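PDB 1G0D: protein-glutamine gamma-glutamyltransferase 2 from Pagrus major, which probably catalyses calcium-dependent cross-linking of proteins, joining peptide-bound glutamine to the amino group of peptide-bound lysine or to other primary amines. Local coordinates for residues H22-I27 with I33-Q38; R29-V34 with V184-F189; N135-D140 with Y154-D159. One frame throughout, in Å; residues are numbered along the deposited sequence.

Interaction 1. Residues H22-I27 with I33-Q38; sequences HRTREI and IVRRGQ
The imidazole of His22 is sandwiched between Gln38 and Val34 just where helix 15-21 ends in a Schellman motif, with Arg23, at positive phi, as its C-prime residue. The terminal amide of Gln38 stacks on one face, 12° from parallel to the ring, with NE2 3.3 Å above its plane; that NE2 also donates to Ala21 O, which fixes the amide. On the opposite face CG2 of Val34 makes a CH-pi contact, 3.8 Å from the ring centroid and nearly on its normal. The strand 33-35 that brings Val34 here is an outermost strand of a mixed sheet in the N-terminal domain, paired in parallel with strand 121-133.

Arg35 reaches back from this strand, its chain extended from CG to NE, and grips the carbonyls of the two residues that follow the helix. NE donates to His22 O at 2.7 Å, and NH2 donates almost straight (171°) to Arg23 O at 2.8 Å, both acceptors lying in the guanidinium plane. One water accepts from Arg23 NH1 and donates to Gln38 OE1, bridging the two segments. With chi1 at 63°, the hydroxyl of Thr24 is turned onto the strand, where the very short approach of OG1 to Ile33 O, 2.4 Å, is doubtful in detail. Farther along, CG2 of Ile27 packs on CD1 of Ile33 at 3.5 Å.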
loop_
_atom_site.group_PDB
_atom_site.type_symbol
_atom_site.label_atom_id
_atom_site.label_comp_id
_atom_site.label_asym_id
_atom_site.label_seq_id
_atom_site.Cartn_x
_atom_site.Cartn_y
_atom_site.Cartn_z
ATOM N N HIS A 22 -13.155 -2.100 22.730
ATOM C CA HIS A 22 -11.973 -2.576 22.072
ATOM C C HIS A 22 -11.761 -1.977 20.687
ATOM O O HIS A 22 -10.881 -2.415 19.948
ATOM C CB HIS A 22 -12.014 -4.099 22.016
ATOM C CG HIS A 22 -11.892 -4.752 23.359
ATOM N ND1 HIS A 22 -10.728 -5.346 23.794
ATOM C CD2 HIS A 22 -12.786 -4.919 24.359
ATOM C CE1 HIS A 22 -10.907 -5.848 25.002
ATOM N NE2 HIS A 22 -12.148 -5.604 25.370
ATOM N N ARG A 23 -12.550 -0.973 20.327
ATOM C CA ARG A 23 -12.399 -0.344 19.016
ATOM C C ARG A 23 -12.499 -1.360 17.884
ATOM O O ARG A 23 -11.691 -1.329 16.936
ATOM C CB ARG A 23 -11.044 0.361 18.920
ATOM C CG ARG A 23 -10.604 0.987 20.221
ATOM C CD ARG A 23 -9.257 1.636 20.090
ATOM N NE ARG A 23 -9.058 2.740 21.034
ATOM C CZ ARG A 23 -8.602 2.604 22.288
ATOM N NH1 ARG A 23 -8.288 1.406 22.795
ATOM N NH2 ARG A 23 -8.399 3.684 23.025
ATOM N N THR A 24 -13.473 -2.260 17.982
ATOM C CA THR A 24 -13.670 -3.278 16.963
ATOM C C THR A 24 -15.136 -3.313 16.495
ATOM O O THR A 24 -15.492 -4.126 15.643
ATOM C CB THR A 24 -13.354 -4.662 17.493
ATOM O OG1 THR A 24 -14.265 -4.931 18.543
ATOM C CG2 THR A 24 -11.967 -4.777 18.051
ATOM N N ARG A 25 -15.983 -2.435 17.026
ATOM C CA ARG A 25 -17.391 -2.457 16.654
ATOM C C ARG A 25 -17.757 -1.986 15.271
ATOM O O ARG A 25 -18.886 -2.206 14.866
ATOM C CB ARG A 25 -18.239 -1.706 17.660
ATOM C CG ARG A 25 -18.212 -0.234 17.473
ATOM C CD ARG A 25 -19.392 0.359 18.193
ATOM N NE ARG A 25 -19.658 1.713 17.745
ATOM C CZ ARG A 25 -20.636 2.463 18.236
ATOM N NH1 ARG A 25 -21.421 1.976 19.181
ATOM N NH2 ARG A 25 -20.837 3.701 17.794
ATOM N N GLU A 26 -16.829 -1.348 14.547
ATOM C CA GLU A 26 -17.092 -0.897 13.169
ATOM C C GLU A 26 -17.213 -2.152 12.313
ATOM O O GLU A 26 -17.963 -2.191 11.360
ATOM C CB GLU A 26 -15.928 -0.083 12.637
ATOM C CG GLU A 26 -15.863 1.237 13.222
ATOM C CD GLU A 26 -17.128 1.954 12.955
ATOM O OE1 GLU A 26 -17.190 2.646 11.926
ATOM O OE2 GLU A 26 -18.075 1.819 13.763
ATOM N N ILE A 27 -16.430 -3.168 12.689
ATOM C CA ILE A 27 -16.388 -4.476 12.051
ATOM C C ILE A 27 -17.720 -5.231 12.240
ATOM O O ILE A 27 -18.281 -5.707 11.264
ATOM C CB ILE A 27 -15.218 -5.342 12.661
ATOM C CG1 ILE A 27 -13.870 -4.656 12.429
ATOM C CG2 ILE A 27 -15.173 -6.726 12.036
ATOM C CD1 ILE A 27 -12.748 -5.175 13.340
ATOM N N ILE A 33 -15.625 -9.260 19.093
ATOM C CA ILE A 33 -14.319 -9.065 18.466
ATOM C C ILE A 33 -13.526 -8.186 19.451
ATOM O O ILE A 33 -13.801 -7.005 19.646
ATOM C CB ILE A 33 -14.447 -8.375 17.133
ATOM C CG1 ILE A 33 -15.483 -9.103 16.284
ATOM C CG2 ILE A 33 -13.083 -8.327 16.497
ATOM C CD1 ILE A 33 -15.941 -8.349 15.082
ATOM N N VAL A 34 -12.510 -8.792 20.029
ATOM C CA VAL A 34 -11.705 -8.211 21.087
ATOM C C VAL A 34 -10.229 -7.929 20.720
ATOM O O VAL A 34 -9.744 -8.497 19.767
ATOM C CB VAL A 34 -11.891 -9.250 22.238
ATOM C CG1 VAL A 34 -10.559 -9.738 22.809
ATOM C CG2 VAL A 34 -12.899 -8.707 23.235
ATOM N N ARG A 35 -9.521 -7.050 21.437
ATOM C CA ARG A 35 -8.080 -6.798 21.172
ATOM C C ARG A 35 -7.285 -7.329 22.396
ATOM O O ARG A 35 -7.807 -7.328 23.504
ATOM C CB ARG A 35 -7.812 -5.307 20.950
ATOM C CG ARG A 35 -8.655 -4.728 19.823
ATOM C CD ARG A 35 -8.121 -3.411 19.299
ATOM N NE ARG A 35 -8.901 -2.933 18.155
ATOM C CZ ARG A 35 -8.508 -2.950 16.867
ATOM N NH1 ARG A 35 -7.331 -3.447 16.498
ATOM N NH2 ARG A 35 -9.294 -2.426 15.934
ATOM N N ARG A 36 -6.048 -7.792 22.206
ATOM C CA ARG A 36 -5.246 -8.383 23.295
ATOM C C ARG A 36 -4.675 -7.483 24.371
ATOM O O ARG A 36 -4.418 -6.320 24.142
ATOM C CB ARG A 36 -4.099 -9.216 22.715
ATOM C CG ARG A 36 -2.971 -8.424 22.167
ATOM C CD ARG A 36 -2.133 -9.244 21.164
ATOM N NE ARG A 36 -0.849 -8.583 20.860
ATOM C CZ ARG A 36 0.219 -9.194 20.344
ATOM N NH1 ARG A 36 0.182 -10.483 20.061
ATOM N NH2 ARG A 36 1.356 -8.531 20.173
ATOM N N GLY A 37 -4.472 -8.039 25.554
ATOM C CA GLY A 37 -3.914 -7.267 26.645
ATOM C C GLY A 37 -4.931 -6.391 27.352
ATOM O O GLY A 37 -4.594 -5.704 28.316
ATOM N N GLN A 38 -6.176 -6.425 26.870
ATOM C CA GLN A 38 -7.296 -5.639 27.402
ATOM C C GLN A 38 -8.422 -6.610 27.812
ATOM O O GLN A 38 -8.863 -7.443 27.025
ATOM C CB GLN A 38 -7.777 -4.681 26.313
ATOM C CG GLN A 38 -8.826 -3.693 26.741
ATOM C CD GLN A 38 -9.270 -2.785 25.609
ATOM O OE1 GLN A 38 -8.456 -2.391 24.780
ATOM N NE2 GLN A 38 -10.574 -2.453 25.565
HETATM O O HOH W 1 -7.882 -1.270 22.429
#

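Interaction 2. Residues R29-V34 with V184-F189; sequences RERLIV and VMDICF
Arg31 meets Asp186 in a two-pronged salt bridge that joins the approach to strand 33-35, in the N-terminal beta domain, to the first turn of helix 184-193. The chain of Arg31 leaves the backbone with CG lodged between N and the carbonyl carbon (chi1 43°) and then runs extended to NE, a shape that carries the guanidinium across to the helix. There NH1 points at Asp186 OD2 and NH2 donates to OD1 at 2.9 Å, the latter through the syn lone pair. The guanidinium and carboxylate planes are only 12° apart, so the two groups meet edge to edge, nearly coplanar. NE has a partner of its own, Asp28 OD1, in a second salt bridge; with carboxylates at both places the guanidinium is fixed in its rotation, and its positive charge is probably well balanced.

CE of Met185 lies over one face of the Arg31 guanidinium, 3.2 Å from its plane and offset toward the rim, so a methyl group covers that face of the charged group.

Two residues after Arg31, Ile33, on strand 33-35, reaches toward the same methionine tip to tip, both side chains being buried. Met185 CG stands anti to the backbone N (chi1 173°) and the chain bends only at chi3, which sets its end between the arginine and the isoleucine. His131 of strand 121-133 also touches both Arg31 and Met185. CE comes nearest the guanidinium, about 3.6 Å from NH1 and NH2 of Arg31, and SD comes nearest Ile33 CG2, at 3.7 Å.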
loop_
_atom_site.group_PDB
_atom_site.type_symbol
_atom_site.label_atom_id
_atom_site.label_comp_id
_atom_site.label_asym_id
_atom_site.label_seq_id
_atom_site.Cartn_x
_atom_site.Cartn_y
_atom_site.Cartn_z
ATOM N N ARG A 29 -21.171 -5.760 15.540
ATOM C CA ARG A 29 -21.711 -5.565 16.896
ATOM C C ARG A 29 -22.309 -6.820 17.469
ATOM O O ARG A 29 -22.374 -6.993 18.681
ATOM C CB ARG A 29 -22.824 -4.558 16.874
ATOM C CG ARG A 29 -22.329 -3.196 17.007
ATOM C CD ARG A 29 -23.271 -2.263 16.363
ATOM N NE ARG A 29 -22.509 -1.358 15.526
ATOM C CZ ARG A 29 -22.681 -0.046 15.508
ATOM N NH1 ARG A 29 -21.929 0.712 14.703
ATOM N NH2 ARG A 29 -23.612 0.493 16.288
ATOM N N GLU A 30 -22.772 -7.688 16.580
ATOM C CA GLU A 30 -23.398 -8.929 16.978
ATOM C C GLU A 30 -22.437 -10.048 17.328
ATOM O O GLU A 30 -22.872 -11.077 17.843
ATOM C CB GLU A 30 -24.370 -9.390 15.900
ATOM C CG GLU A 30 -25.304 -8.281 15.360
ATOM C CD GLU A 30 -26.024 -7.467 16.458
ATOM O OE1 GLU A 30 -26.334 -8.024 17.551
ATOM O OE2 GLU A 30 -26.289 -6.256 16.213
ATOM N N ARG A 31 -21.141 -9.883 17.047
ATOM C CA ARG A 31 -20.187 -10.915 17.450
ATOM C C ARG A 31 -19.026 -10.285 18.199
ATOM O O ARG A 31 -18.573 -9.193 17.842
ATOM C CB ARG A 31 -19.676 -11.723 16.265
ATOM C CG ARG A 31 -19.333 -10.927 15.062
ATOM C CD ARG A 31 -18.737 -11.872 14.004
ATOM N NE ARG A 31 -18.263 -11.136 12.832
ATOM C CZ ARG A 31 -17.374 -11.608 11.976
ATOM N NH1 ARG A 31 -17.000 -10.861 10.944
ATOM N NH2 ARG A 31 -16.874 -12.831 12.150
ATOM N N LEU A 32 -18.558 -10.978 19.237
ATOM C CA LEU A 32 -17.476 -10.482 20.071
ATOM C C LEU A 32 -16.134 -10.462 19.367
ATOM O O LEU A 32 -15.585 -11.505 19.052
ATOM C CB LEU A 32 -17.374 -11.328 21.348
ATOM C CG LEU A 32 -16.341 -10.951 22.420
ATOM C CD1 LEU A 32 -16.639 -9.593 23.040
ATOM C CD2 LEU A 32 -16.362 -12.002 23.503
ATOM N N ILE A 33 -15.625 -9.260 19.093
ATOM C CA ILE A 33 -14.319 -9.065 18.466
ATOM C C ILE A 33 -13.526 -8.186 19.451
ATOM O O ILE A 33 -13.801 -7.005 19.646
ATOM C CB ILE A 33 -14.447 -8.375 17.133
ATOM C CG1 ILE A 33 -15.483 -9.103 16.284
ATOM C CG2 ILE A 33 -13.083 -8.327 16.497
ATOM C CD1 ILE A 33 -15.941 -8.349 15.082
ATOM N N VAL A 34 -12.510 -8.792 20.029
ATOM C CA VAL A 34 -11.705 -8.211 21.087
ATOM C C VAL A 34 -10.229 -7.929 20.720
ATOM O O VAL A 34 -9.744 -8.497 19.767
ATOM C CB VAL A 34 -11.891 -9.250 22.238
ATOM C CG1 VAL A 34 -10.559 -9.738 22.809
ATOM C CG2 VAL A 34 -12.899 -8.707 23.235
ATOM N N VAL A 184 -14.272 -8.425 5.982
ATOM C CA VAL A 184 -12.874 -8.245 5.638
ATOM C C VAL A 184 -11.969 -8.790 6.762
ATOM O O VAL A 184 -10.812 -9.165 6.514
ATOM C CB VAL A 184 -12.588 -6.785 5.380
ATOM C CG1 VAL A 184 -11.101 -6.539 5.447
ATOM C CG2 VAL A 184 -13.181 -6.391 4.016
ATOM N N MET A 185 -12.484 -8.840 7.995
ATOM C CA MET A 185 -11.680 -9.353 9.083
ATOM C C MET A 185 -11.565 -10.866 8.921
ATOM O O MET A 185 -10.501 -11.455 9.098
ATOM C CB MET A 185 -12.331 -9.034 10.428
ATOM C CG MET A 185 -11.629 -9.684 11.614
ATOM S SD MET A 185 -12.585 -9.728 13.117
ATOM C CE MET A 185 -13.854 -10.972 12.669
ATOM N N ASP A 186 -12.668 -11.501 8.582
ATOM C CA ASP A 186 -12.666 -12.939 8.419
ATOM C C ASP A 186 -11.741 -13.406 7.310
ATOM O O ASP A 186 -11.110 -14.474 7.434
ATOM C CB ASP A 186 -14.066 -13.390 8.136
ATOM C CG ASP A 186 -15.000 -12.996 9.211
ATOM O OD1 ASP A 186 -15.363 -13.912 9.961
ATOM O OD2 ASP A 186 -15.363 -11.794 9.308
ATOM N N ILE A 187 -11.684 -12.624 6.228
ATOM C CA ILE A 187 -10.815 -12.937 5.093
ATOM C C ILE A 187 -9.348 -12.703 5.474
ATOM O O ILE A 187 -8.444 -13.368 4.964
ATOM C CB ILE A 187 -11.096 -12.050 3.870
ATOM C CG1 ILE A 187 -12.514 -12.269 3.339
ATOM C CG2 ILE A 187 -10.136 -12.408 2.786
ATOM C CD1 ILE A 187 -13.059 -11.134 2.497
ATOM N N CYS A 188 -9.096 -11.737 6.353
ATOM C CA CYS A 188 -7.736 -11.474 6.765
ATOM C C CYS A 188 -7.187 -12.727 7.430
ATOM O O CYS A 188 -6.092 -13.129 7.081
ATOM C CB CYS A 188 -7.680 -10.275 7.698
ATOM S SG CYS A 188 -7.868 -8.720 6.835
ATOM N N PHE A 189 -7.932 -13.351 8.355
ATOM C CA PHE A 189 -7.496 -14.604 9.019
ATOM C C PHE A 189 -7.449 -15.768 8.034
ATOM O O PHE A 189 -6.772 -16.751 8.279
ATOM C CB PHE A 189 -8.420 -14.998 10.185
ATOM C CG PHE A 189 -8.195 -14.187 11.440
ATOM C CD1 PHE A 189 -9.161 -13.284 11.884
ATOM C CD2 PHE A 189 -6.977 -14.239 12.108
ATOM C CE1 PHE A 189 -8.910 -12.435 12.966
ATOM C CE2 PHE A 189 -6.717 -13.394 13.193
ATOM C CZ PHE A 189 -7.682 -12.486 13.622
#

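Interaction 3. Residues N135-D140 with Y154-D159; sequences NPWCRD and YVMNED
Trp137 brings the six-membered end of its indole against Val155 and Met156, joining the type I beta turn of Asn135 to Cys138 to helix 148-156. The indole leaves its backbone with CG anti to the carbonyl carbon (chi1 -70°), and this swing brings the six-membered ring to the helix although the residue's CB does not face it. Met156 is folded to match: it is bent at chi2 and again at chi3, which brings its thioether round beside the indole. CG of Met156 lies 3.9 Å from Trp137 CZ2, and SD stands 5.4 Å from the centroid of the six-membered ring, well off its normal (70°). This is a Met-aromatic contact made from an oblique direction; the placing of the methyl beside the ring is doubtful in the model.

Val155 divides its two methyls between the partners. CG1, anti to the backbone N (chi1 174°), approaches Trp137 CH2 to 3.9 Å, and CG2, on the other branch, meets Pro136 CG at the same distance of 3.9 Å. Pro136 CG in turn lies over one face of the indole of Trp137, toward its rim, so the proline, the indole and the valine close on one another. The turn itself is closed by Cys138 N donating to Asn135 O at 3.2 Å. Leu151, earlier in the helix, also touches both Pro136 and Trp137, and Arg23 makes a cation-pi contact with the indole.

No hydrogen bond or salt bridge crosses between 135-140 and 154-159. The two segments therefore cohere through dispersion and the shape of their side chains, the indole joining a cationic neighbour, Arg23, to the apolar side chains of Val155 and Met156.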
loop_
_atom_site.group_PDB
_atom_site.type_symbol
_atom_site.label_atom_id
_atom_site.label_comp_id
_atom_site.label_asym_id
_atom_site.label_seq_id
_atom_site.Cartn_x
_atom_site.Cartn_y
_atom_site.Cartn_z
ATOM N N ASN A 135 -3.219 -5.088 19.704
ATOM C CA ASN A 135 -3.672 -3.945 20.494
ATOM C C ASN A 135 -2.620 -2.863 20.640
ATOM O O ASN A 135 -1.883 -2.855 21.624
ATOM C CB ASN A 135 -4.038 -4.417 21.889
ATOM C CG ASN A 135 -5.030 -3.523 22.544
ATOM O OD1 ASN A 135 -5.278 -2.419 22.066
ATOM N ND2 ASN A 135 -5.622 -3.975 23.641
ATOM N N PRO A 136 -2.518 -1.940 19.662
ATOM C CA PRO A 136 -1.524 -0.868 19.760
ATOM C C PRO A 136 -1.852 0.189 20.804
ATOM O O PRO A 136 -1.084 1.125 20.976
ATOM C CB PRO A 136 -1.474 -0.265 18.351
ATOM C CG PRO A 136 -2.658 -0.734 17.660
ATOM C CD PRO A 136 -3.266 -1.894 18.403
ATOM N N TRP A 137 -2.992 0.063 21.482
ATOM C CA TRP A 137 -3.337 1.019 22.520
ATOM C C TRP A 137 -2.956 0.483 23.889
ATOM O O TRP A 137 -3.018 1.214 24.867
ATOM C CB TRP A 137 -4.813 1.277 22.543
ATOM C CG TRP A 137 -5.292 2.013 21.399
ATOM C CD1 TRP A 137 -5.323 3.359 21.254
ATOM C CD2 TRP A 137 -5.835 1.456 20.202
ATOM N NE1 TRP A 137 -5.858 3.693 20.020
ATOM C CE2 TRP A 137 -6.177 2.544 19.354
ATOM C CE3 TRP A 137 -6.067 0.140 19.757
ATOM C CZ2 TRP A 137 -6.741 2.354 18.073
ATOM C CZ3 TRP A 137 -6.626 -0.044 18.471
ATOM C CH2 TRP A 137 -6.950 1.063 17.653
ATOM N N CYS A 138 -2.606 -0.801 23.961
ATOM C CA CYS A 138 -2.213 -1.436 25.210
ATOM C C CYS A 138 -0.704 -1.339 25.373
ATOM O O CYS A 138 0.045 -1.893 24.587
ATOM C CB CYS A 138 -2.619 -2.886 25.184
ATOM S SG CYS A 138 -1.784 -3.814 26.436
ATOM N N ARG A 139 -0.252 -0.669 26.422
ATOM C CA ARG A 139 1.174 -0.437 26.605
ATOM C C ARG A 139 2.099 -1.582 26.674
ATOM O O ARG A 139 3.285 -1.379 26.498
ATOM C CB ARG A 139 1.425 0.425 27.811
ATOM C CG ARG A 139 0.492 0.126 28.900
ATOM C CD ARG A 139 1.122 0.503 30.172
ATOM N NE ARG A 139 2.424 -0.110 30.311
ATOM C CZ ARG A 139 3.556 0.589 30.346
ATOM N NH1 ARG A 139 3.523 1.931 30.243
ATOM N NH2 ARG A 139 4.712 -0.057 30.519
ATOM N N ASP A 140 1.605 -2.779 26.925
ATOM C CA ASP A 140 2.505 -3.908 26.966
ATOM C C ASP A 140 2.557 -4.662 25.648
ATOM O O ASP A 140 3.342 -5.601 25.492
ATOM C CB ASP A 140 2.077 -4.856 28.037
ATOM C CG ASP A 140 2.244 -4.275 29.382
ATOM O OD1 ASP A 140 1.540 -4.750 30.283
ATOM O OD2 ASP A 140 3.065 -3.347 29.541
ATOM N N TYR A 154 -3.288 5.548 11.357
ATOM C CA TYR A 154 -2.624 4.303 11.015
ATOM C C TYR A 154 -3.317 2.986 11.352
ATOM O O TYR A 154 -2.834 1.937 10.946
ATOM C CB TYR A 154 -1.232 4.316 11.600
ATOM C CG TYR A 154 -0.482 5.565 11.247
ATOM C CD1 TYR A 154 -0.566 6.097 9.953
ATOM C CD2 TYR A 154 0.327 6.209 12.196
ATOM C CE1 TYR A 154 0.133 7.228 9.610
ATOM C CE2 TYR A 154 1.042 7.350 11.868
ATOM C CZ TYR A 154 0.941 7.849 10.570
ATOM O OH TYR A 154 1.693 8.935 10.213
ATOM N N VAL A 155 -4.412 3.022 12.108
ATOM C CA VAL A 155 -5.174 1.795 12.401
ATOM C C VAL A 155 -6.649 2.023 12.093
ATOM O O VAL A 155 -7.253 1.289 11.328
ATOM C CB VAL A 155 -5.139 1.301 13.879
ATOM C CG1 VAL A 155 -6.091 0.105 14.021
ATOM C CG2 VAL A 155 -3.772 0.859 14.278
ATOM N N MET A 156 -7.222 3.066 12.657
ATOM C CA MET A 156 -8.636 3.330 12.475
ATOM C C MET A 156 -9.126 3.991 11.212
ATOM O O MET A 156 -10.282 3.847 10.864
ATOM C CB MET A 156 -9.128 4.100 13.689
ATOM C CG MET A 156 -8.908 3.296 14.968
ATOM S SD MET A 156 -10.070 1.986 14.978
ATOM C CE MET A 156 -9.213 0.825 15.748
ATOM N N ASN A 157 -8.282 4.730 10.515
ATOM C CA ASN A 157 -8.751 5.373 9.296
ATOM C C ASN A 157 -8.901 4.390 8.127
ATOM O O ASN A 157 -7.999 3.593 7.847
ATOM C CB ASN A 157 -7.820 6.496 8.904
ATOM C CG ASN A 157 -8.434 7.350 7.850
ATOM O OD1 ASN A 157 -9.411 6.934 7.224
ATOM N ND2 ASN A 157 -7.894 8.540 7.633
ATOM N N GLU A 158 -10.040 4.425 7.453
ATOM C CA GLU A 158 -10.273 3.491 6.349
ATOM C C GLU A 158 -10.065 4.101 4.960
ATOM O O GLU A 158 -10.136 3.403 3.941
ATOM C CB GLU A 158 -11.687 2.922 6.421
ATOM C CG GLU A 158 -11.947 1.891 7.523
ATOM C CD GLU A 158 -13.428 1.539 7.635
ATOM O OE1 GLU A 158 -14.236 2.438 7.982
ATOM O OE2 GLU A 158 -13.786 0.374 7.358
ATOM N N ASP A 159 -9.807 5.400 4.926
ATOM C CA ASP A 159 -9.606 6.113 3.681
ATOM C C ASP A 159 -8.220 6.676 3.677
ATOM O O ASP A 159 -7.847 7.398 4.590
ATOM C CB ASP A 159 -10.599 7.251 3.575
ATOM C CG ASP A 159 -11.972 6.769 3.276
ATOM O OD1 ASP A 159 -12.143 6.261 2.154
ATOM O OD2 ASP A 159 -12.866 6.881 4.152
#

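From the N terminus, interaction 1 closes a short loop, folding the chain after helix 15-21 onto strand 33-35. That strand also opens interaction 2, which shares Ile33 and Val34 with it and spans some 150 residues to helix 184-193. Interaction 3 closes a small loop between strand 121-133 and helix 148-156, wholly within the long span of interaction 2. Interactions 1 and 2 touch through Ile27 and Met185. Interactions 1 and 3 meet where Arg23 packs on Trp137 and Arg36 O lies near Asn135 ND2, whereas 2 and 3 stay about 7 Å apart at their nearest atoms. Interactions 2 and 3 thus tie this N-terminal region to helices 184-193 and 148-156.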